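Local atomic coordinates of anabena Tic22 (Anabaena sp., PDB entry 4EV1), a protein that probably acts as a chaperone in protein transport, as a member of the Tic22-like family, possibly in connection with thylakoids. Residues Val14-Val19 against Gly46-Arg51. Numbering follows the deposited sequence.
Sequences VPIYLV and GAYMSR
Extended residues 15-19 and 46-48 run roughly antiparallel but strongly splayed, 139° between directions and 4.7 Å apart at closest approach. The backbones face each other over Ile16-Met49, Tyr17-Tyr48 and Leu18-Ala47 but form a single bridge, the hydrogen-bonded pair Tyr17-Tyr48 (CA-CA 4.9 Å): Tyr17 N donates to Tyr48 O (2.8 Å, nearly linear) and Tyr48 N to Tyr17 O (3.0 Å, more bent). Beyond this antiparallel bridge the backbones part and water fills each gap, one molecule donating to Pro15 O and Met49 O (2.7 Å each), another linking Val19 N to Gly46 O (2.8 and 2.7 Å). Tyr17 (chi1 m) lays its ring against the turn into helix 51-63: CD2 lies 3.2 Å from Arg51 N, and Arg51 CB sits squarely over the ring face, a CH-pi contact 3.6 Å from the centroid. Ser50 is the N-cap, its OG hydrogen-bonded to Glu53 N. Ala47 CB is a small knob between Ile16 CG2 and Leu18 CD2, 3.5 Å from each; Met49, m at all three chi angles, curls back to put SD 3.6 Å from Ile16 CD1 and CE 3.8 Å from Val14 CG1. Val19 CG2 meets Tyr48 CE1 at 4.0 Å. Within the Tic22 fold this lone bridge joins the 15-20/79-84 pair to the 28-30/43-48/102-107 sheet; helix 51-63 packs on Val19 and Tyr48, and Tyr17 OH is hydrogen-bonded to Ser215 OG on helix 213-220.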
ATOM      1  N   VAL A  14       6.839  -2.729   0.897  1.00 29.40           N
ATOM      2  CA  VAL A  14       5.968  -1.605   1.228  1.00 26.76           C
ATOM      3  C   VAL A  14       5.626  -1.685   2.704  1.00 25.78           C
ATOM      4  O   VAL A  14       5.006  -2.665   3.139  1.00 26.36           O
ATOM      5  CB  VAL A  14       4.696  -1.659   0.383  1.00 25.47           C
ATOM      6  CG1 VAL A  14       3.785  -0.494   0.658  1.00 24.44           C
ATOM      7  CG2 VAL A  14       5.039  -1.732  -1.141  1.00 25.74           C
ATOM      8  N   PRO A  15       6.000  -0.674   3.481  1.00 25.69           N
ATOM      9  CA  PRO A  15       5.544  -0.668   4.878  1.00 25.60           C
ATOM     10  C   PRO A  15       4.111  -0.126   5.019  1.00 24.81           C
ATOM     11  O   PRO A  15       3.715   0.794   4.326  1.00 24.02           O
ATOM     12  CB  PRO A  15       6.546   0.245   5.580  1.00 26.75           C
ATOM     13  CG  PRO A  15       6.974   1.181   4.561  1.00 26.41           C
ATOM     14  CD  PRO A  15       6.832   0.499   3.179  1.00 26.45           C
ATOM     15  N   ILE A  16       3.359  -0.716   5.939  1.00 23.84           N
ATOM     16  CA  ILE A  16       2.024  -0.306   6.231  1.00 24.47           C
ATOM     17  C   ILE A  16       2.085   0.133   7.677  1.00 23.54           C
ATOM     18  O   ILE A  16       2.740  -0.516   8.493  1.00 25.78           O
ATOM     19  CB  ILE A  16       1.059  -1.501   6.075  1.00 24.77           C
ATOM     20  CG1 ILE A  16       1.120  -2.037   4.633  1.00 26.82           C
ATOM     21  CG2 ILE A  16      -0.391  -1.114   6.513  1.00 25.67           C
ATOM     22  CD1 ILE A  16       0.606  -1.114   3.546  1.00 26.56           C
ATOM     23  N   TYR A  17       1.426   1.217   8.023  1.00 23.24           N
ATOM     24  CA  TYR A  17       1.472   1.733   9.429  1.00 22.11           C
ATOM     25  C   TYR A  17       0.150   1.442  10.178  1.00 22.13           C
ATOM     26  O   TYR A  17      -0.903   1.816   9.729  1.00 23.56           O
ATOM     27  CB  TYR A  17       1.809   3.208   9.370  1.00 22.54           C
ATOM     28  CG  TYR A  17       3.094   3.438   8.621  1.00 22.14           C
ATOM     29  CD1 TYR A  17       4.310   3.125   9.196  1.00 24.92           C
ATOM     30  CD2 TYR A  17       3.095   3.909   7.328  1.00 19.99           C
ATOM     31  CE1 TYR A  17       5.494   3.308   8.518  1.00 25.11           C
ATOM     32  CE2 TYR A  17       4.295   4.081   6.619  1.00 25.82           C
ATOM     33  CZ  TYR A  17       5.503   3.758   7.236  1.00 25.13           C
ATOM     34  OH  TYR A  17       6.708   3.936   6.577  1.00 25.70           O
ATOM     35  N   LEU A  18       0.229   0.689  11.264  1.00 20.87           N
ATOM     36  CA  LEU A  18      -0.883   0.304  12.062  1.00 22.54           C
ATOM     37  C   LEU A  18      -0.856   1.119  13.337  1.00 22.65           C
ATOM     38  O   LEU A  18       0.232   1.537  13.781  1.00 24.39           O
ATOM     39  CB  LEU A  18      -0.798  -1.169  12.399  1.00 23.55           C
ATOM     40  CG  LEU A  18      -0.911  -2.149  11.221  1.00 25.84           C
ATOM     41  CD1 LEU A  18      -1.027  -3.571  11.806  1.00 28.68           C
ATOM     42  CD2 LEU A  18      -2.105  -1.805  10.246  1.00 26.30           C
ATOM     43  N   VAL A  19      -2.038   1.442  13.839  1.00 21.96           N
ATOM     44  CA  VAL A  19      -2.176   2.029  15.167  1.00 22.15           C
ATOM     45  C   VAL A  19      -2.336   0.898  16.171  1.00 22.94           C
ATOM     46  O   VAL A  19      -3.319   0.110  16.130  1.00 21.92           O
ATOM     47  CB  VAL A  19      -3.338   3.022  15.257  1.00 21.87           C
ATOM     48  CG1 VAL A  19      -3.531   3.496  16.729  1.00 21.54           C
ATOM     49  CG2 VAL A  19      -3.107   4.208  14.366  1.00 21.00           C
ATOM     50  N   GLY A  46      -7.709   0.011  11.044  1.00 28.56           N
ATOM     51  CA  GLY A  46      -7.440   0.970  10.006  1.00 29.03           C
ATOM     52  C   GLY A  46      -5.987   1.132   9.729  1.00 29.52           C
ATOM     53  O   GLY A  46      -5.282   1.726  10.591  1.00 33.15           O
ATOM     54  N   ALA A  47      -5.536   0.665   8.551  1.00 27.12           N
ATOM     55  CA  ALA A  47      -4.132   0.682   8.164  1.00 27.13           C
ATOM     56  C   ALA A  47      -3.863   1.960   7.355  1.00 26.41           C
ATOM     57  O   ALA A  47      -4.782   2.522   6.739  1.00 27.75           O
ATOM     58  CB  ALA A  47      -3.733  -0.592   7.364  1.00 25.05           C
ATOM     59  N   TYR A  48      -2.618   2.409   7.378  1.00 24.40           N
ATOM     60  CA  TYR A  48      -2.205   3.653   6.739  1.00 23.50           C
ATOM     61  C   TYR A  48      -0.996   3.446   5.849  1.00 23.47           C
ATOM     62  O   TYR A  48      -0.013   2.794   6.237  1.00 23.23           O
ATOM     63  CB  TYR A  48      -1.822   4.694   7.797  1.00 23.43           C
ATOM     64  CG  TYR A  48      -2.976   5.178   8.655  1.00 23.05           C
ATOM     65  CD1 TYR A  48      -3.342   4.487   9.824  1.00 23.77           C
ATOM     66  CD2 TYR A  48      -3.677   6.324   8.332  1.00 26.83           C
ATOM     67  CE1 TYR A  48      -4.413   4.930  10.647  1.00 28.42           C
ATOM     68  CE2 TYR A  48      -4.752   6.763   9.141  1.00 29.54           C
ATOM     69  CZ  TYR A  48      -5.107   6.064  10.283  1.00 30.11           C
ATOM     70  OH  TYR A  48      -6.153   6.483  11.075  1.00 29.68           O
ATOM     71  N   MET A  49      -1.027   4.113   4.703  1.00 23.96           N
ATOM     72  CA  MET A  49       0.112   4.177   3.797  1.00 23.88           C
ATOM     73  C   MET A  49       1.101   5.201   4.273  1.00 24.24           C
ATOM     74  O   MET A  49       2.299   5.093   3.918  1.00 22.02           O
ATOM     75  CB  MET A  49      -0.345   4.531   2.391  1.00 23.03           C
ATOM     76  CG  MET A  49      -1.256   3.443   1.760  1.00 25.06           C
ATOM     77  SD  MET A  49      -0.689   1.753   1.892  1.00 27.33           S
ATOM     78  CE  MET A  49       0.821   1.876   1.053  1.00 23.74           C
ATOM     79  N   SER A  50       0.611   6.161   5.094  1.00 24.69           N
ATOM     80  CA  SER A  50       1.456   7.250   5.629  1.00 24.52           C
ATOM     81  C   SER A  50       1.617   7.165   7.148  1.00 24.87           C
ATOM     82  O   SER A  50       0.631   7.198   7.895  1.00 23.14           O
ATOM     83  CB  SER A  50       0.840   8.619   5.296  1.00 25.91           C
ATOM     84  OG  SER A  50       1.311   9.620   6.186  1.00 24.86           O
ATOM     85  N   ARG A  51       2.864   7.097   7.603  1.00 24.49           N
ATOM     86  CA  ARG A  51       3.154   7.076   9.032  1.00 24.36           C
ATOM     87  C   ARG A  51       2.663   8.349   9.720  1.00 24.77           C
ATOM     88  O   ARG A  51       2.083   8.292  10.805  1.00 23.69           O
ATOM     89  CB  ARG A  51       4.655   6.895   9.269  1.00 25.51           C
ATOM     90  CG  ARG A  51       5.027   6.637  10.720  1.00 28.56           C
ATOM     91  CD  ARG A  51       6.393   5.982  10.832  1.00 37.24           C
ATOM     92  NE  ARG A  51       7.464   6.966  10.957  1.00 44.03           N
ATOM     93  CZ  ARG A  51       7.934   7.416  12.116  1.00 43.18           C
ATOM     94  NH1 ARG A  51       7.427   6.970  13.257  1.00 47.22           N
ATOM     95  NH2 ARG A  51       8.911   8.312  12.134  1.00 43.49           N
TER
HETATM   96  O   HOH W   1       4.004   3.185   3.052  1.00 26.50           O
HETATM   97  O   HOH W   2      -4.309   0.296  12.678  1.00 24.57           O